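Local coordinates for protein ribosomal RNA small subunit methyltransferase E (Thermotoga maritima, PDB 1Z85) that probably methylates the N3 position of a specific uridine of 16S ribosomal RNA, with S-adenosyl-L-methionine as methyl donor, at residues A49-G52 with S56-C59; W96-F101 with L214-A219; T164-A169 with K195-L200; N172-N177 with V224-L229. All coordinates share one frame; numbering follows the deposited sequence.

Contact 1 (A49-G52 with S56-C59); sequences ATDG and SYTC
The ring of Y57 lies along the strand and turn opposite it, meeting them with its edge: A49 O, the CA of T50 and the carboxyl carbon of D51 sit near the ring plane. With CG anti to the carbonyl carbon and beside the backbone N (chi1 -52°), the ring runs back toward the turn, and its hydroxyl reaches D51. There Y57 OH donates to D51 OD2 over 2.9 Å. The carboxylate is turned almost square to the ring, planes 81° apart, and the hydroxyl meets OD2 from above the carboxylate plane. D51 OD1 takes the backbone N of N53, which helps fix the carboxylate's rotation.

Alongside the ring edge the backbones pair as antiparallel strands. A49 and Y57 form a hydrogen-bonded pair, with A49 N to Y57 O at 2.9 Å and Y57 N to A49 O at 2.8 Å; S56 CA adds a CA-H...O contact to A49 O at 3.5 Å. At the strand end, T50 OG1 accepts from G52 N at 3.0 Å, an ST turn that starts the hairpin bend, and is also hydrogen-bonded to F55 O.

This hairpin, strands 46-50 and 55-64, belongs to the PUA domain. A49 and Y57 point to the same face, where both touch V26 of strand 25-28, while Y57 also packs on I73 and V76 of strand 69-78.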
loop_
_atom_site.group_PDB
_atom_site.type_symbol
_atom_site.label_atom_id
_atom_site.label_comp_id
_atom_site.label_asym_id
_atom_site.label_seq_id
_atom_site.Cartn_x
_atom_site.Cartn_y
_atom_site.Cartn_z
ATOM N N ALA B 49 -25.205 -5.706 -13.026
ATOM C CA ALA B 49 -24.622 -6.806 -12.262
ATOM C C ALA B 49 -23.548 -7.504 -13.061
ATOM O O ALA B 49 -23.476 -7.338 -14.277
ATOM C CB ALA B 49 -25.692 -7.808 -11.855
ATOM N N THR B 50 -22.694 -8.241 -12.351
ATOM C CA THR B 50 -21.795 -9.205 -12.960
ATOM C C THR B 50 -22.012 -10.566 -12.347
ATOM O O THR B 50 -22.452 -10.674 -11.207
ATOM C CB THR B 50 -20.317 -8.825 -12.792
ATOM O OG1 THR B 50 -19.481 -9.834 -13.395
ATOM C CG2 THR B 50 -19.965 -8.654 -11.336
ATOM N N ASP B 51 -21.695 -11.614 -13.102
ATOM C CA ASP B 51 -21.718 -12.960 -12.541
ATOM C C ASP B 51 -20.355 -13.367 -11.974
ATOM O O ASP B 51 -20.228 -14.439 -11.457
ATOM C CB ASP B 51 -22.206 -13.985 -13.573
ATOM C CG ASP B 51 -21.414 -13.966 -14.844
ATOM O OD1 ASP B 51 -20.453 -13.178 -14.916
ATOM O OD2 ASP B 51 -21.779 -14.709 -15.780
ATOM N N GLY B 52 -19.340 -12.512 -12.101
ATOM C CA GLY B 52 -17.980 -12.897 -11.737
ATOM C C GLY B 52 -17.247 -13.812 -12.701
ATOM O O GLY B 52 -16.137 -14.270 -12.400
ATOM N N SER B 56 -21.172 -8.769 -17.941
ATOM C CA SER B 56 -21.926 -7.653 -17.403
ATOM C C SER B 56 -23.396 -7.789 -17.844
ATOM O O SER B 56 -23.677 -8.103 -19.010
ATOM C CB SER B 56 -21.316 -6.330 -17.898
ATOM O OG SER B 56 -22.101 -5.219 -17.516
ATOM N N TYR B 57 -24.322 -7.553 -16.914
ATOM C CA TYR B 57 -25.749 -7.572 -17.219
ATOM C C TYR B 57 -26.401 -6.234 -16.847
ATOM O O TYR B 57 -26.270 -5.738 -15.726
ATOM C CB TYR B 57 -26.457 -8.728 -16.497
ATOM C CG TYR B 57 -25.802 -10.074 -16.729
ATOM C CD1 TYR B 57 -24.726 -10.497 -15.934
ATOM C CD2 TYR B 57 -26.228 -10.914 -17.755
ATOM C CE1 TYR B 57 -24.106 -11.726 -16.159
ATOM C CE2 TYR B 57 -25.617 -12.161 -17.981
ATOM C CZ TYR B 57 -24.562 -12.554 -17.187
ATOM O OH TYR B 57 -23.959 -13.765 -17.399
ATOM N N THR B 58 -27.079 -5.636 -17.808
ATOM C CA THR B 58 -27.891 -4.473 -17.551
ATOM C C THR B 58 -29.288 -5.017 -17.367
ATOM O O THR B 58 -29.787 -5.754 -18.222
ATOM C CB THR B 58 -27.810 -3.504 -18.712
ATOM O OG1 THR B 58 -26.428 -3.178 -18.938
ATOM C CG2 THR B 58 -28.627 -2.229 -18.437
ATOM N N CYS B 59 -29.881 -4.690 -16.221
ATOM C CA CYS B 59 -31.130 -5.303 -15.773
ATOM C C CYS B 59 -32.127 -4.278 -15.214
ATOM O O CYS B 59 -31.755 -3.173 -14.803
ATOM C CB CYS B 59 -30.866 -6.363 -14.685
ATOM S SG CYS B 59 -29.475 -7.481 -14.965
#

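Contact 2 (W96-F101 with L214-A219); sequences WERTRF and LRFETA
F101 and E217 mark the closest backbone approach, their CA atoms 7.9 Å apart, between the second turn of helix 96-108 and the first turn of helix 216-230; R215 is the N-cap of the second helix. At this spacing side chains and one water bridge the gap.

R98 and F216 form a cation-pi stack. The guanidinium lies over one face of the F216 ring, planes 23° apart, with R98 CZ 3.9 Å from the ring centroid and displaced toward the rim. The bend of the arginine at chi3 (80°) lays the group flat, and its CB and CG also touch the ring at CE2 and CZ. F101 meets the same phenylalanine obliquely, F101 CD2 to F216 CE2 at 3.8 Å. One face of the F101 ring is taken by E217: E217 CG stands 3.7 Å from the ring centroid in a CH-pi contact, almost on the normal, and the carboxylate continues over the ring with its plane nearly parallel. Water 1 donates to E217 OE2 and weakly to E97 O. Cutting F101 back to an alanine is likely to strip E217 of the ring it lies on and leave F216 without its neighbour on that side.

T218, beside E217, hydrogen-bonds through OG1 to E108 OE2 of the second subunit, while W96 and R100 pack on helix 128-142 and R98 touches L167, past strand 161-165.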
loop_
_atom_site.group_PDB
_atom_site.type_symbol
_atom_site.label_atom_id
_atom_site.label_comp_id
_atom_site.label_asym_id
_atom_site.label_seq_id
_atom_site.Cartn_x
_atom_site.Cartn_y
_atom_site.Cartn_z
ATOM N N TRP B 96 -6.636 -12.861 10.474
ATOM C CA TRP B 96 -7.618 -12.458 9.469
ATOM C C TRP B 96 -7.352 -11.095 8.822
ATOM O O TRP B 96 -7.566 -10.885 7.641
ATOM C CB TRP B 96 -9.032 -12.539 10.045
ATOM C CG TRP B 96 -10.033 -12.067 9.065
ATOM C CD1 TRP B 96 -10.797 -10.935 9.158
ATOM C CD2 TRP B 96 -10.341 -12.676 7.802
ATOM N NE1 TRP B 96 -11.594 -10.820 8.028
ATOM C CE2 TRP B 96 -11.318 -11.863 7.173
ATOM C CE3 TRP B 96 -9.903 -13.848 7.151
ATOM C CZ2 TRP B 96 -11.862 -12.175 5.910
ATOM C CZ3 TRP B 96 -10.422 -14.152 5.885
ATOM C CH2 TRP B 96 -11.407 -13.325 5.286
ATOM N N GLU B 97 -6.881 -10.148 9.595
ATOM C CA GLU B 97 -6.650 -8.797 9.077
ATOM C C GLU B 97 -5.550 -8.803 7.974
ATOM O O GLU B 97 -5.617 -8.033 6.979
ATOM C CB GLU B 97 -6.267 -7.906 10.254
ATOM C CG GLU B 97 -7.165 -8.271 11.574
ATOM C CD GLU B 97 -6.557 -9.352 12.600
ATOM O OE1 GLU B 97 -5.754 -8.979 13.501
ATOM O OE2 GLU B 97 -6.936 -10.564 12.562
ATOM N N ARG B 98 -4.544 -9.681 8.128
ATOM C CA ARG B 98 -3.502 -9.825 7.103
ATOM C C ARG B 98 -4.083 -10.541 5.899
ATOM O O ARG B 98 -3.836 -10.122 4.785
ATOM C CB ARG B 98 -2.321 -10.621 7.628
ATOM C CG ARG B 98 -1.454 -9.814 8.548
ATOM C CD ARG B 98 -0.494 -10.680 9.356
ATOM N NE ARG B 98 0.680 -11.079 8.592
ATOM C CZ ARG B 98 1.847 -10.438 8.597
ATOM N NH1 ARG B 98 2.029 -9.293 9.263
ATOM N NH2 ARG B 98 2.828 -10.940 7.888
ATOM N N THR B 99 -4.806 -11.650 6.141
ATOM C CA THR B 99 -5.397 -12.481 5.074
ATOM C C THR B 99 -6.396 -11.700 4.256
ATOM O O THR B 99 -6.374 -11.772 3.079
ATOM C CB THR B 99 -6.028 -13.753 5.654
ATOM O OG1 THR B 99 -5.063 -14.434 6.460
ATOM C CG2 THR B 99 -6.414 -14.728 4.580
ATOM N N ARG B 100 -7.266 -10.926 4.884
ATOM C CA ARG B 100 -8.259 -10.172 4.154
ATOM C C ARG B 100 -7.576 -9.157 3.243
ATOM O O ARG B 100 -7.942 -9.004 2.092
ATOM C CB ARG B 100 -9.193 -9.476 5.155
ATOM C CG ARG B 100 -10.306 -8.650 4.515
ATOM C CD ARG B 100 -10.919 -7.715 5.601
ATOM N NE ARG B 100 -11.699 -6.556 5.170
ATOM C CZ ARG B 100 -12.856 -6.552 4.482
ATOM N NH1 ARG B 100 -13.401 -7.673 4.005
ATOM N NH2 ARG B 100 -13.451 -5.372 4.225
ATOM N N PHE B 101 -6.575 -8.465 3.787
ATOM C CA PHE B 101 -5.729 -7.501 3.052
ATOM C C PHE B 101 -5.075 -8.100 1.818
ATOM O O PHE B 101 -5.162 -7.537 0.728
ATOM C CB PHE B 101 -4.644 -6.889 3.978
ATOM C CG PHE B 101 -3.668 -6.018 3.253
ATOM C CD1 PHE B 101 -3.996 -4.711 2.929
ATOM C CD2 PHE B 101 -2.452 -6.519 2.836
ATOM C CE1 PHE B 101 -3.093 -3.912 2.191
ATOM C CE2 PHE B 101 -1.578 -5.764 2.107
ATOM C CZ PHE B 101 -1.880 -4.460 1.766
ATOM N N LEU B 214 10.648 -3.622 4.790
ATOM C CA LEU B 214 9.430 -2.781 4.806
ATOM C C LEU B 214 8.264 -3.360 5.631
ATOM O O LEU B 214 8.205 -4.557 5.859
ATOM C CB LEU B 214 8.915 -2.572 3.376
ATOM C CG LEU B 214 9.695 -1.633 2.465
ATOM C CD1 LEU B 214 9.194 -1.838 1.027
ATOM C CD2 LEU B 214 9.621 -0.150 2.955
ATOM N N ARG B 215 7.379 -2.456 6.077
ATOM C CA ARG B 215 6.001 -2.744 6.495
ATOM C C ARG B 215 5.402 -3.818 5.598
ATOM O O ARG B 215 5.485 -3.731 4.375
ATOM C CB ARG B 215 5.163 -1.464 6.345
ATOM C CG ARG B 215 4.083 -1.200 7.390
ATOM C CD ARG B 215 4.063 0.322 7.806
ATOM N N PHE B 216 4.842 -4.852 6.231
ATOM C CA PHE B 216 4.112 -5.941 5.557
ATOM C C PHE B 216 3.232 -5.443 4.389
ATOM O O PHE B 216 3.357 -5.921 3.280
ATOM C CB PHE B 216 3.289 -6.694 6.620
ATOM C CG PHE B 216 2.123 -7.458 6.087
ATOM C CD1 PHE B 216 2.308 -8.650 5.426
ATOM C CD2 PHE B 216 0.819 -6.955 6.243
ATOM C CE1 PHE B 216 1.223 -9.328 4.888
ATOM C CE2 PHE B 216 -0.273 -7.623 5.723
ATOM C CZ PHE B 216 -0.077 -8.814 5.051
ATOM N N GLU B 217 2.326 -4.506 4.642
ATOM C CA GLU B 217 1.365 -4.095 3.612
ATOM C C GLU B 217 2.047 -3.440 2.427
ATOM O O GLU B 217 1.640 -3.607 1.276
ATOM C CB GLU B 217 0.308 -3.167 4.210
ATOM C CG GLU B 217 -0.690 -3.859 5.199
ATOM C CD GLU B 217 -1.936 -2.989 5.549
ATOM O OE1 GLU B 217 -2.051 -1.812 5.057
ATOM O OE2 GLU B 217 -2.816 -3.515 6.297
ATOM N N THR B 218 3.112 -2.704 2.696
ATOM C CA THR B 218 3.889 -2.045 1.629
ATOM C C THR B 218 4.690 -3.037 0.782
ATOM O O THR B 218 4.651 -2.994 -0.465
ATOM C CB THR B 218 4.784 -0.960 2.249
ATOM O OG1 THR B 218 3.956 -0.046 2.961
ATOM C CG2 THR B 218 5.536 -0.173 1.202
ATOM N N ALA B 219 5.421 -3.930 1.436
ATOM C CA ALA B 219 6.161 -4.982 0.718
ATOM C C ALA B 219 5.276 -5.830 -0.194
ATOM O O ALA B 219 5.700 -6.224 -1.280
ATOM C CB ALA B 219 6.845 -5.912 1.694
HETATM O O HOH W 1 -2.906 -5.932 7.095
#

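Contact 3 (T164-A169 with K195-L200); sequences TLDLDA and KERELL
T164 and L200 have CA atoms 7.3 Å apart where the end of strand 161-165 passes helix 194-201, and beyond them D166 to A169 make a type I beta turn whose first residue faces R197 at 9.3 Å between CA atoms. A salt bridge spans the gap. R197 NH1 donates to D166 OD2 at 3.0 Å with an N-H...O angle of 156°; R197 NH2 adds weak bonds to both carboxylate oxygens. The oxygen lies nearly in the guanidinium plane, yet NH1 meets it from above the carboxylate plane, and the planes stand 50° apart, so the pair is skewed, not flat. A bend at chi3 (-87°) brings the guanidinium edge round to the acid.

Strand 161-165 belongs to the parallel sheet of the alpha/beta knot, the SPOUT methyltransferase fold, and the helix lies on the path from strand 182-186 to strand 205-206. An asparagine at D166 would probably cost R197 its salt-bridge partner and free its guanidinium to swing, D168 being more distant.

On the strand, T164 OG1 sits 3.8 Å from L200 CD2 and is hydrogen-bonded to T204 OG1, while T164 CG2 meets L200 CD1 at 4.1 Å; F192 packs on T164, R197 and L200.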
loop_
_atom_site.group_PDB
_atom_site.type_symbol
_atom_site.label_atom_id
_atom_site.label_comp_id
_atom_site.label_asym_id
_atom_site.label_seq_id
_atom_site.Cartn_x
_atom_site.Cartn_y
_atom_site.Cartn_z
ATOM N N THR B 164 9.401 -16.039 -4.479
ATOM C CA THR B 164 9.024 -16.067 -3.060
ATOM C C THR B 164 9.321 -14.714 -2.413
ATOM O O THR B 164 10.443 -14.238 -2.466
ATOM C CB THR B 164 9.765 -17.183 -2.314
ATOM O OG1 THR B 164 9.416 -18.436 -2.889
ATOM C CG2 THR B 164 9.380 -17.211 -0.828
ATOM N N LEU B 165 8.286 -14.097 -1.854
ATOM C CA LEU B 165 8.423 -12.943 -0.983
ATOM C C LEU B 165 8.671 -13.363 0.493
ATOM O O LEU B 165 7.731 -13.659 1.245
ATOM C CB LEU B 165 7.159 -12.068 -1.054
ATOM C CG LEU B 165 7.049 -10.895 -0.057
ATOM C CD1 LEU B 165 8.322 -10.003 -0.056
ATOM C CD2 LEU B 165 5.777 -10.088 -0.373
ATOM N N ASP B 166 9.935 -13.360 0.881
ATOM C CA ASP B 166 10.363 -13.544 2.259
ATOM C C ASP B 166 10.212 -12.189 2.959
ATOM O O ASP B 166 10.905 -11.210 2.635
ATOM C CB ASP B 166 11.837 -13.995 2.284
ATOM C CG ASP B 166 12.343 -14.331 3.688
ATOM O OD1 ASP B 166 11.543 -14.372 4.650
ATOM O OD2 ASP B 166 13.560 -14.548 3.834
ATOM N N LEU B 167 9.289 -12.122 3.903
ATOM C CA LEU B 167 8.956 -10.849 4.530
ATOM C C LEU B 167 10.046 -10.384 5.485
ATOM O O LEU B 167 10.179 -9.191 5.712
ATOM C CB LEU B 167 7.612 -10.955 5.264
ATOM C CG LEU B 167 6.377 -11.205 4.375
ATOM C CD1 LEU B 167 5.205 -11.637 5.233
ATOM C CD2 LEU B 167 6.036 -9.960 3.535
ATOM N N ASP B 168 10.829 -11.327 6.013
ATOM C CA ASP B 168 11.895 -11.012 6.978
ATOM C C ASP B 168 13.234 -10.608 6.309
ATOM O O ASP B 168 14.189 -10.231 6.996
ATOM C CB ASP B 168 12.115 -12.184 7.966
ATOM C CG ASP B 168 10.858 -12.521 8.812
ATOM O OD1 ASP B 168 9.918 -11.689 8.902
ATOM O OD2 ASP B 168 10.824 -13.629 9.399
ATOM N N ALA B 169 13.291 -10.682 4.977
ATOM C CA ALA B 169 14.427 -10.167 4.196
ATOM C C ALA B 169 13.976 -9.678 2.810
ATOM O O ALA B 169 13.264 -10.383 2.099
ATOM C CB ALA B 169 15.485 -11.251 4.042
ATOM N N LYS B 195 12.585 -26.222 6.921
ATOM C CA LYS B 195 12.108 -27.140 5.909
ATOM C C LYS B 195 11.494 -26.356 4.752
ATOM O O LYS B 195 11.811 -26.611 3.604
ATOM C CB LYS B 195 11.056 -28.058 6.505
ATOM C CG LYS B 195 11.273 -29.531 6.229
ATOM C CD LYS B 195 10.252 -30.394 7.007
ATOM C CE LYS B 195 10.879 -31.186 8.173
ATOM N NZ LYS B 195 10.068 -32.422 8.460
ATOM N N GLU B 196 10.607 -25.404 5.063
ATOM C CA GLU B 196 9.967 -24.588 4.028
ATOM C C GLU B 196 11.011 -23.817 3.222
ATOM O O GLU B 196 10.914 -23.688 2.007
ATOM C CB GLU B 196 8.937 -23.618 4.650
ATOM C CG GLU B 196 7.711 -24.335 5.270
ATOM C CD GLU B 196 6.803 -23.459 6.098
ATOM O OE1 GLU B 196 7.307 -22.518 6.744
ATOM O OE2 GLU B 196 5.573 -23.752 6.113
ATOM N N ARG B 197 12.003 -23.285 3.910
ATOM C CA ARG B 197 12.998 -22.445 3.269
ATOM C C ARG B 197 13.846 -23.269 2.316
ATOM O O ARG B 197 14.104 -22.846 1.211
ATOM C CB ARG B 197 13.866 -21.800 4.324
ATOM C CG ARG B 197 14.542 -20.541 3.858
ATOM C CD ARG B 197 15.310 -19.865 5.025
ATOM N NE ARG B 197 14.422 -18.980 5.770
ATOM C CZ ARG B 197 14.001 -17.817 5.302
ATOM N NH1 ARG B 197 14.382 -17.410 4.093
ATOM N NH2 ARG B 197 13.178 -17.066 6.025
ATOM N N GLU B 198 14.267 -24.453 2.733
ATOM C CA GLU B 198 15.019 -25.340 1.852
ATOM C C GLU B 198 14.202 -25.671 0.630
ATOM O O GLU B 198 14.705 -25.616 -0.469
ATOM C CB GLU B 198 15.443 -26.647 2.560
ATOM N N LEU B 199 12.941 -25.994 0.829
ATOM C CA LEU B 199 12.035 -26.318 -0.252
ATOM C C LEU B 199 11.873 -25.184 -1.255
ATOM O O LEU B 199 11.782 -25.423 -2.459
ATOM C CB LEU B 199 10.654 -26.630 0.319
ATOM C CG LEU B 199 9.889 -27.802 -0.283
ATOM C CD1 LEU B 199 8.477 -27.918 0.369
ATOM C CD2 LEU B 199 9.807 -27.661 -1.807
ATOM N N LEU B 200 11.805 -23.954 -0.752
ATOM C CA LEU B 200 11.591 -22.761 -1.585
ATOM C C LEU B 200 12.850 -22.149 -2.188
ATOM O O LEU B 200 12.768 -21.475 -3.219
ATOM C CB LEU B 200 10.893 -21.685 -0.778
ATOM C CG LEU B 200 9.453 -22.015 -0.423
ATOM C CD1 LEU B 200 9.025 -21.063 0.645
ATOM C CD2 LEU B 200 8.542 -21.959 -1.664
#

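Contact 4 (N172-N177 with V224-L229); sequences NLLDAN and VGYIAL
The apolar contacts centre on Y226, whose side chain extends from helix 216-230 to the loop bearing L173 and L174. L174 CD2 lies over one face of the tyrosine ring, 3.7 Å from its centroid in a CH-pi contact and displaced toward the hydroxyl end, with Y226 CZ its nearest atom at 3.4 Å. L173 works differently: its side chain slides past the tyrosine in the reverse direction, so that L173 CG comes to Y226 CD2 at 3.7 Å, oblique to the ring. L173 is carried toward the helix by a chi1 of -179°, which sets CG opposite the backbone N; its CD1 also touches I227 CD1 at 4.1 Å. I227 packs beyond it on I182 and V184 of strand 182-186.

The polar contacts run through water 2, in the plane of the Y226 ring at its edge. It donates to L173 O at 2.6 Å and to A176 O at 2.7 Å, and accepts a weak bond from Y226 OH at 3.4 Å. Within the loop, A176 N closes a turn onto L173 O, which therefore serves two donors.

The second subunit adds L229, which packs on L173 and L174, and its Y226, which touches Y226 of this chain. The direct contacts are apolar, L174 on the ring face and L173 oblique to it, so the contact rests on burial; one water joins loop carbonyls weakly to the hydroxyl.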
loop_
_atom_site.group_PDB
_atom_site.type_symbol
_atom_site.label_atom_id
_atom_site.label_comp_id
_atom_site.label_asym_id
_atom_site.label_seq_id
_atom_site.Cartn_x
_atom_site.Cartn_y
_atom_site.Cartn_z
ATOM N N ASN B 172 16.720 -8.922 -4.219
ATOM C CA ASN B 172 16.466 -8.098 -5.392
ATOM C C ASN B 172 15.299 -8.518 -6.291
ATOM O O ASN B 172 15.408 -9.441 -7.097
ATOM C CB ASN B 172 17.698 -7.882 -6.236
ATOM C CG ASN B 172 17.590 -6.608 -7.064
ATOM O OD1 ASN B 172 18.401 -6.358 -7.959
ATOM N ND2 ASN B 172 16.562 -5.794 -6.766
ATOM N N LEU B 173 14.204 -7.775 -6.153
ATOM C CA LEU B 173 13.001 -7.968 -6.943
ATOM C C LEU B 173 13.228 -7.589 -8.379
ATOM O O LEU B 173 12.790 -8.278 -9.278
ATOM C CB LEU B 173 11.868 -7.109 -6.372
ATOM C CG LEU B 173 10.482 -7.169 -7.032
ATOM C CD1 LEU B 173 9.844 -8.542 -6.897
ATOM C CD2 LEU B 173 9.587 -6.099 -6.439
ATOM N N LEU B 174 13.891 -6.465 -8.592
ATOM C CA LEU B 174 14.063 -5.931 -9.926
ATOM C C LEU B 174 15.044 -6.722 -10.783
ATOM O O LEU B 174 15.105 -6.502 -11.996
ATOM C CB LEU B 174 14.525 -4.482 -9.858
ATOM C CG LEU B 174 13.617 -3.478 -9.162
ATOM C CD1 LEU B 174 14.186 -2.092 -9.375
ATOM C CD2 LEU B 174 12.215 -3.558 -9.662
ATOM N N ASP B 175 15.845 -7.585 -10.160
ATOM C CA ASP B 175 16.740 -8.475 -10.913
ATOM C C ASP B 175 15.994 -9.738 -11.375
ATOM O O ASP B 175 16.396 -10.350 -12.348
ATOM C CB ASP B 175 17.978 -8.865 -10.084
ATOM N N ALA B 176 14.914 -10.103 -10.691
ATOM C CA ALA B 176 14.237 -11.389 -10.922
ATOM C C ALA B 176 13.769 -11.575 -12.356
ATOM O O ALA B 176 13.332 -10.620 -13.011
ATOM C CB ALA B 176 13.083 -11.548 -9.998
ATOM N N ASN B 177 13.904 -12.806 -12.852
ATOM C CA ASN B 177 13.312 -13.154 -14.130
ATOM C C ASN B 177 11.819 -13.391 -13.997
ATOM O O ASN B 177 11.373 -14.124 -13.099
ATOM C CB ASN B 177 13.926 -14.391 -14.721
ATOM C CG ASN B 177 13.340 -14.702 -16.061
ATOM O OD1 ASN B 177 13.567 -13.973 -17.028
ATOM N ND2 ASN B 177 12.538 -15.739 -16.123
ATOM N N VAL B 224 3.879 -7.726 -5.410
ATOM C CA VAL B 224 2.877 -8.284 -6.307
ATOM C C VAL B 224 2.509 -7.261 -7.356
ATOM O O VAL B 224 2.237 -7.586 -8.504
ATOM C CB VAL B 224 1.628 -8.682 -5.497
ATOM C CG1 VAL B 224 0.488 -9.185 -6.410
ATOM C CG2 VAL B 224 1.990 -9.704 -4.468
ATOM N N GLY B 225 2.483 -6.007 -6.963
ATOM C CA GLY B 225 2.144 -4.919 -7.880
ATOM C C GLY B 225 3.150 -4.636 -8.963
ATOM O O GLY B 225 2.771 -4.347 -10.107
ATOM N N TYR B 226 4.437 -4.718 -8.627
ATOM C CA TYR B 226 5.478 -4.618 -9.636
ATOM C C TYR B 226 5.387 -5.757 -10.651
ATOM O O TYR B 226 5.502 -5.554 -11.856
ATOM C CB TYR B 226 6.847 -4.658 -8.983
ATOM C CG TYR B 226 7.988 -4.833 -9.978
ATOM C CD1 TYR B 226 8.362 -3.799 -10.861
ATOM C CD2 TYR B 226 8.673 -6.026 -10.054
ATOM C CE1 TYR B 226 9.408 -3.972 -11.777
ATOM C CE2 TYR B 226 9.722 -6.199 -10.942
ATOM C CZ TYR B 226 10.081 -5.189 -11.795
ATOM O OH TYR B 226 11.121 -5.421 -12.673
ATOM N N ILE B 227 5.240 -6.971 -10.143
ATOM C CA ILE B 227 5.095 -8.124 -10.987
ATOM C C ILE B 227 3.857 -8.002 -11.910
ATOM O O ILE B 227 3.941 -8.234 -13.083
ATOM C CB ILE B 227 5.070 -9.423 -10.117
ATOM C CG1 ILE B 227 6.483 -9.703 -9.554
ATOM C CG2 ILE B 227 4.579 -10.613 -10.967
ATOM C CD1 ILE B 227 6.570 -10.561 -8.291
ATOM N N ALA B 228 2.708 -7.633 -11.372
ATOM C CA ALA B 228 1.497 -7.438 -12.162
ATOM C C ALA B 228 1.668 -6.398 -13.235
ATOM O O ALA B 228 1.183 -6.532 -14.340
ATOM C CB ALA B 228 0.367 -7.030 -11.230
ATOM N N LEU B 229 2.348 -5.318 -12.877
ATOM C CA LEU B 229 2.716 -4.260 -13.817
ATOM C C LEU B 229 3.528 -4.768 -14.986
ATOM O O LEU B 229 3.207 -4.499 -16.131
ATOM C CB LEU B 229 3.545 -3.216 -13.096
ATOM C CG LEU B 229 2.904 -1.869 -12.798
ATOM C CD1 LEU B 229 3.965 -0.952 -12.124
ATOM C CD2 LEU B 229 2.375 -1.214 -14.051
HETATM O O HOH W 2 12.232 -8.532 -11.788
#

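Overall arrangement
Contact 1 stands apart in the PUA domain: its centre is 31 Å from that of contact 2 and 41 Å from that of contact 3, on the other side of the chain's centre. The other three lie in the SPOUT methyltransferase domain, with centres 17 to 18 Å apart. Contacts 2 and 3 touch, R98 NH2 lying 3.6 Å from L167 CD1. Contacts 2 and 4 share helix 216-230 at different turns, nearest atoms about 5 Å apart, and both reach the second subunit. Segments 164-169 and 172-177 follow closely in sequence, linking contacts 3 and 4. As in other SPOUT enzymes, the cofactor site probably lies in the knotted C-terminal region.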